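Adhesin (Streptococcus sanguinis SK1 = NCTC 7863, PDB 6VT2) probably mediates bacterial adhesion by binding sialylated glycans through two Siglec-like modules arranged in tandem. Local coordinates at residues A[199-204]-A[229-234]; A[235-240]-A[302-307]. All coordinates share one frame; numbering follows the deposited sequence.

Contact 1: residues A[199-204]-A[229-234]; sequences DTDRVA and YDNSGK. With CA (calcium ion), chain J.
The carboxylates of Asp201 and Asp230 point at each other tip to tip, their planes 31° apart, with a calcium ion held at the edge of each by both oxygens. The ion lies 2.4 Å from Asp201 OD1 and 2.5 Å from Asp230 OD2. Asn231 binds the metal through OD1, its amide plane turned 62° from the Asp201 carboxylate and its CG set between the backbone N and carbonyl carbon. Its ND2 makes a weak hydrogen bond to Asp201 OD1 and packs beside Val203, 3.8 Å from CB. The backbone contributes Val203 O, 2.2 Å from the calcium, and Asp305 OD2 completes the seven ligand atoms. This site joins the chain leaving strand 198-200 to the type I beta turn Asp230-Gly233 of the second Siglec-like module. Each side contains an Asx turn: Val203 N donates to Asp201 OD1, and Ser232 N reaches Asp230 OD2 from 59° above the carboxylate plane. That same oxygen also accepts Ser232 OG at 2.6 Å on its anti lone pair, so two donors and the metal fix the carboxylate's rotation. A water accepts from Asn231 N and donates to Ala204 O, 2.8 Å away.

Contact 2: residues A[235-240]-A[302-307]; sequences ITNVNF and RATDAS. With CA (calcium ion), chain J.
Asn237 and Thr304 face each other as a hydrogen-bonded pair, their side chains on the same side of an antiparallel strand pairing at the edge of the module's mixed sheet; the strand axes run at 159°. Asn239 and Arg302, the next hydrogen-bonded pair, share that side, and Asn239 N donates to Arg302 O at 2.7 Å. On the other side Val238 and Ala303 lie over Phe228 of strand 222-229, with Val238 CG2 4.3 Å from Ala303 CB. Ile235 CG2 also meets that CB, at 4.2 Å. A classic beta bulge interrupts the register: Thr236 and Asn237 both face Thr304, whose O accepts Thr236 N at 2.9 Å and, weakly, Asn237 N. CB of Thr236 points toward the partner strand; with chi1 at 63°, OG1 sits between its backbone N and carbonyl carbon, 3.3 Å from Asp305 O, while CG2 presses against Ala306 CA at 3.4 Å, tighter than usual for carbons. Asp305 CB points away from strand 235-239; OD2 binds the calcium and OD1 accepts from Leu309 N. Thr304 OG1, besides bonding Thr310 OG1, is joined to Asn237 by one water, which lies 2.7 Å from Thr304 OG1 and donates to Asn237 OD1 at 2.8 Å.

Overall arrangement
From the N terminus, the chain runs through the first Siglec-like and Rib-like regions before strand 198-200 leads into contact 1. There 199-204 meets 229-234, closing a loop of 24 residues that includes strands 206-207, 213-217 and 222-229. Contact 2 opens at the very next residue, Ile235, and closes at 302-307 after 61 residues, including helix 244-255; the two loops follow in series, neither nesting nor crossing. Their centres lie 11 Å apart and the shared calcium joins them: Asp201 OD2 is 3.1 Å from Asp305 OD2, a closeness of like charges that the metal probably offsets. Together they tie the chain after strand 198-200 to the turn following strand 222-229 of one sheet and to the end of strand 296-305 in the other, where 235-239 is an outer strand.

Contact 1: residues A[199-204]-A[229-234]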
loop_
_atom_site.group_PDB
_atom_site.type_symbol
_atom_site.label_atom_id
_atom_site.label_comp_id
_atom_site.label_asym_id
_atom_site.label_seq_id
_atom_site.Cartn_x
_atom_site.Cartn_y
_atom_site.Cartn_z
ATOM N N ASP A 199 10.211 2.604 17.754
ATOM C CA ASP A 199 11.179 3.690 18.046
ATOM C C ASP A 199 10.310 4.875 18.469
ATOM O O ASP A 199 9.117 4.918 18.231
ATOM C CB ASP A 199 12.195 4.035 16.927
ATOM C CG ASP A 199 13.467 4.777 17.389
ATOM O OD1 ASP A 199 13.600 4.974 18.656
ATOM O OD2 ASP A 199 14.124 5.331 16.609
ATOM N N THR A 200 10.963 5.806 19.112
ATOM C CA THR A 200 10.313 7.031 19.529
ATOM C C THR A 200 10.005 7.874 18.317
ATOM O O THR A 200 10.877 8.055 17.463
ATOM C CB THR A 200 11.219 7.827 20.440
ATOM O OG1 THR A 200 11.813 6.933 21.382
ATOM C CG2 THR A 200 10.401 8.876 21.191
ATOM N N ASP A 201 8.776 8.384 18.251
ATOM C CA ASP A 201 8.443 9.385 17.239
ATOM C C ASP A 201 8.951 10.708 17.755
ATOM O O ASP A 201 8.446 11.207 18.763
ATOM C CB ASP A 201 6.954 9.462 16.956
ATOM C CG ASP A 201 6.627 10.210 15.656
ATOM O OD1 ASP A 201 7.440 11.037 15.212
ATOM O OD2 ASP A 201 5.555 9.869 15.113
ATOM N N ARG A 202 9.916 11.263 17.052
ATOM C CA ARG A 202 10.520 12.541 17.375
ATOM C C ARG A 202 10.395 13.565 16.266
ATOM O O ARG A 202 11.054 14.616 16.318
ATOM C CB ARG A 202 12.009 12.359 17.693
ATOM C CG ARG A 202 12.272 11.383 18.785
ATOM C CD ARG A 202 13.807 11.236 18.993
ATOM N NE ARG A 202 14.454 10.608 17.845
ATOM C CZ ARG A 202 15.357 11.190 17.055
ATOM N NH1 ARG A 202 15.734 12.454 17.248
ATOM N NH2 ARG A 202 15.869 10.511 16.045
ATOM N N VAL A 203 9.594 13.294 15.259
ATOM C CA VAL A 203 9.480 14.170 14.100
ATOM C C VAL A 203 8.019 14.514 13.916
ATOM O O VAL A 203 7.186 13.616 13.771
ATOM C CB VAL A 203 10.042 13.491 12.848
ATOM C CG1 VAL A 203 10.064 14.535 11.713
ATOM C CG2 VAL A 203 11.450 12.989 13.126
ATOM N N ALA A 204 7.710 15.805 13.915
ATOM C CA ALA A 204 6.363 16.240 13.632
ATOM C C ALA A 204 6.011 16.062 12.161
ATOM O O ALA A 204 6.877 15.915 11.302
ATOM C CB ALA A 204 6.180 17.707 13.998
ATOM N N TYR A 229 2.585 14.686 5.274
ATOM C CA TYR A 229 2.979 13.326 5.608
ATOM C C TYR A 229 3.669 13.341 6.957
ATOM O O TYR A 229 3.979 14.376 7.528
ATOM C CB TYR A 229 3.898 12.721 4.555
ATOM C CG TYR A 229 5.260 13.310 4.484
ATOM C CD1 TYR A 229 6.293 12.789 5.246
ATOM C CD2 TYR A 229 5.540 14.365 3.613
ATOM C CE1 TYR A 229 7.565 13.313 5.120
ATOM C CE2 TYR A 229 6.789 14.888 3.504
ATOM C CZ TYR A 229 7.794 14.368 4.256
ATOM O OH TYR A 229 9.043 14.941 4.146
ATOM N N ASP A 230 3.800 12.178 7.513
ATOM C CA ASP A 230 4.533 12.055 8.782
ATOM C C ASP A 230 5.475 10.870 8.634
ATOM O O ASP A 230 5.114 9.943 7.952
ATOM C CB ASP A 230 3.569 11.880 9.948
ATOM C CG ASP A 230 4.235 11.954 11.294
ATOM O OD1 ASP A 230 4.811 12.919 11.556
ATOM O OD2 ASP A 230 4.186 10.943 11.950
ATOM N N ASN A 231 6.552 10.822 9.410
ATOM C CA ASN A 231 7.494 9.676 9.419
ATOM C C ASN A 231 6.787 8.388 9.906
ATOM O O ASN A 231 7.150 7.354 9.476
ATOM C CB ASN A 231 8.731 9.985 10.261
ATOM C CG ASN A 231 8.424 10.147 11.721
ATOM O OD1 ASN A 231 7.379 10.567 12.042
ATOM N ND2 ASN A 231 9.311 9.762 12.607
ATOM N N SER A 232 5.736 8.481 10.720
ATOM C CA SER A 232 4.949 7.309 11.166
ATOM C C SER A 232 3.999 6.829 10.069
ATOM O O SER A 232 3.424 5.792 10.230
ATOM C CB SER A 232 4.148 7.607 12.360
ATOM O OG SER A 232 3.152 8.547 12.027
ATOM N N GLY A 233 3.745 7.667 9.064
ATOM C CA GLY A 233 2.775 7.375 8.057
ATOM C C GLY A 233 1.366 7.714 8.454
ATOM O O GLY A 233 0.445 7.408 7.671
ATOM N N LYS A 234 1.168 8.358 9.620
ATOM C CA LYS A 234 -0.163 8.635 10.125
ATOM C C LYS A 234 -0.244 10.056 10.660
ATOM O O LYS A 234 0.583 10.473 11.481
ATOM C CB LYS A 234 -0.535 7.631 11.211
ATOM C CG LYS A 234 -1.756 7.951 11.982
ATOM C CD LYS A 234 -3.012 8.004 11.091
ATOM C CE LYS A 234 -4.244 8.198 11.945
ATOM N NZ LYS A 234 -5.420 8.600 11.156
HETATM CA CA CA J . 5.913 11.775 13.502
HETATM O O HOH W 1 7.350 13.560 9.769
#

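Contact 2: residues A[235-240]-A[302-307]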
loop_
_atom_site.group_PDB
_atom_site.type_symbol
_atom_site.label_atom_id
_atom_site.label_comp_id
_atom_site.label_asym_id
_atom_site.label_seq_id
_atom_site.Cartn_x
_atom_site.Cartn_y
_atom_site.Cartn_z
ATOM N N ILE A 235 -1.232 10.792 10.180
ATOM C CA ILE A 235 -1.622 12.070 10.755
ATOM C C ILE A 235 -3.025 11.941 11.296
ATOM O O ILE A 235 -3.912 11.358 10.653
ATOM C CB ILE A 235 -1.503 13.186 9.695
ATOM C CG1 ILE A 235 -0.009 13.382 9.399
ATOM C CG2 ILE A 235 -2.228 14.413 10.097
ATOM C CD1 ILE A 235 0.196 14.328 8.212
ATOM N N THR A 236 -3.207 12.496 12.489
ATOM C CA THR A 236 -4.479 12.460 13.181
ATOM C C THR A 236 -5.229 13.767 13.099
ATOM O O THR A 236 -6.447 13.757 13.276
ATOM C CB THR A 236 -4.311 12.100 14.656
ATOM O OG1 THR A 236 -3.537 13.083 15.355
ATOM C CG2 THR A 236 -3.627 10.741 14.741
ATOM N N ASN A 237 -4.565 14.897 12.837
ATOM C CA ASN A 237 -5.282 16.156 12.832
ATOM C C ASN A 237 -4.544 17.121 11.947
ATOM O O ASN A 237 -3.317 17.169 12.015
ATOM C CB ASN A 237 -5.390 16.730 14.234
ATOM C CG ASN A 237 -6.032 18.084 14.248
ATOM O OD1 ASN A 237 -5.349 19.110 14.204
ATOM N ND2 ASN A 237 -7.347 18.103 14.283
ATOM N N VAL A 238 -5.305 17.926 11.187
ATOM C CA VAL A 238 -4.818 19.083 10.445
ATOM C C VAL A 238 -5.592 20.280 10.946
ATOM O O VAL A 238 -6.835 20.254 10.988
ATOM C CB VAL A 238 -4.977 18.885 8.936
ATOM C CG1 VAL A 238 -4.620 20.154 8.195
ATOM C CG2 VAL A 238 -4.190 17.702 8.489
ATOM N N ASN A 239 -4.867 21.296 11.378
ATOM C CA ASN A 239 -5.461 22.405 12.101
ATOM C C ASN A 239 -5.078 23.713 11.435
ATOM O O ASN A 239 -3.913 24.114 11.453
ATOM C CB ASN A 239 -4.969 22.418 13.537
ATOM C CG ASN A 239 -5.624 23.486 14.371
ATOM O OD1 ASN A 239 -6.552 24.166 13.922
ATOM N ND2 ASN A 239 -5.171 23.620 15.634
ATOM N N PHE A 240 -6.069 24.368 10.838
ATOM C CA PHE A 240 -5.907 25.667 10.188
ATOM C C PHE A 240 -6.207 26.811 11.124
ATOM O O PHE A 240 -6.081 27.964 10.732
ATOM C CB PHE A 240 -6.829 25.773 8.955
ATOM C CG PHE A 240 -6.494 24.826 7.879
ATOM C CD1 PHE A 240 -5.586 25.163 6.921
ATOM C CD2 PHE A 240 -7.083 23.574 7.835
ATOM C CE1 PHE A 240 -5.267 24.354 5.940
ATOM C CE2 PHE A 240 -6.765 22.681 6.885
ATOM C CZ PHE A 240 -5.850 23.042 5.886
ATOM N N ARG A 302 -1.153 23.575 10.883
ATOM C CA ARG A 302 -0.391 22.625 11.679
ATOM C C ARG A 302 -0.974 21.221 11.495
ATOM O O ARG A 302 -2.158 21.054 11.174
ATOM C CB ARG A 302 -0.485 22.956 13.155
ATOM C CG ARG A 302 0.040 24.273 13.562
ATOM C CD ARG A 302 -0.292 24.553 15.045
ATOM N NE ARG A 302 0.211 25.861 15.463
ATOM C CZ ARG A 302 1.414 26.044 16.012
ATOM N NH1 ARG A 302 2.224 24.994 16.219
ATOM N NH2 ARG A 302 1.787 27.237 16.365
ATOM N N ALA A 303 -0.164 20.196 11.676
ATOM C CA ALA A 303 -0.638 18.820 11.582
ATOM C C ALA A 303 -0.037 18.075 12.768
ATOM O O ALA A 303 1.073 18.370 13.203
ATOM C CB ALA A 303 -0.286 18.153 10.266
ATOM N N THR A 304 -0.811 17.143 13.301
ATOM C CA THR A 304 -0.418 16.374 14.464
ATOM C C THR A 304 -0.430 14.894 14.126
ATOM O O THR A 304 -1.316 14.422 13.414
ATOM C CB THR A 304 -1.392 16.657 15.598
ATOM O OG1 THR A 304 -1.378 18.024 15.938
ATOM C CG2 THR A 304 -0.977 15.870 16.881
ATOM N N ASP A 305 0.582 14.157 14.599
ATOM C CA ASP A 305 0.634 12.718 14.375
ATOM C C ASP A 305 0.001 12.007 15.571
ATOM O O ASP A 305 -0.454 12.636 16.526
ATOM C CB ASP A 305 2.070 12.274 14.056
ATOM C CG ASP A 305 3.050 12.447 15.220
ATOM O OD1 ASP A 305 2.601 12.439 16.385
ATOM O OD2 ASP A 305 4.218 12.643 14.901
ATOM N N ALA A 306 -0.052 10.672 15.502
ATOM C CA ALA A 306 -0.792 9.931 16.518
ATOM C C ALA A 306 -0.062 9.919 17.850
ATOM O O ALA A 306 -0.690 9.633 18.879
ATOM C CB ALA A 306 -1.036 8.518 16.057
ATOM N N SER A 307 1.236 10.232 17.856
ATOM C CA SER A 307 1.992 10.338 19.099
ATOM C C SER A 307 1.795 11.676 19.786
ATOM O O SER A 307 2.333 11.876 20.869
ATOM C CB SER A 307 3.483 10.137 18.841
ATOM O OG SER A 307 3.739 8.849 18.384
HETATM CA CA CA J . 5.913 11.775 13.502
HETATM O O HOH W 2 -2.612 12.540 18.202
HETATM O O HOH W 3 -2.602 19.814 14.303
#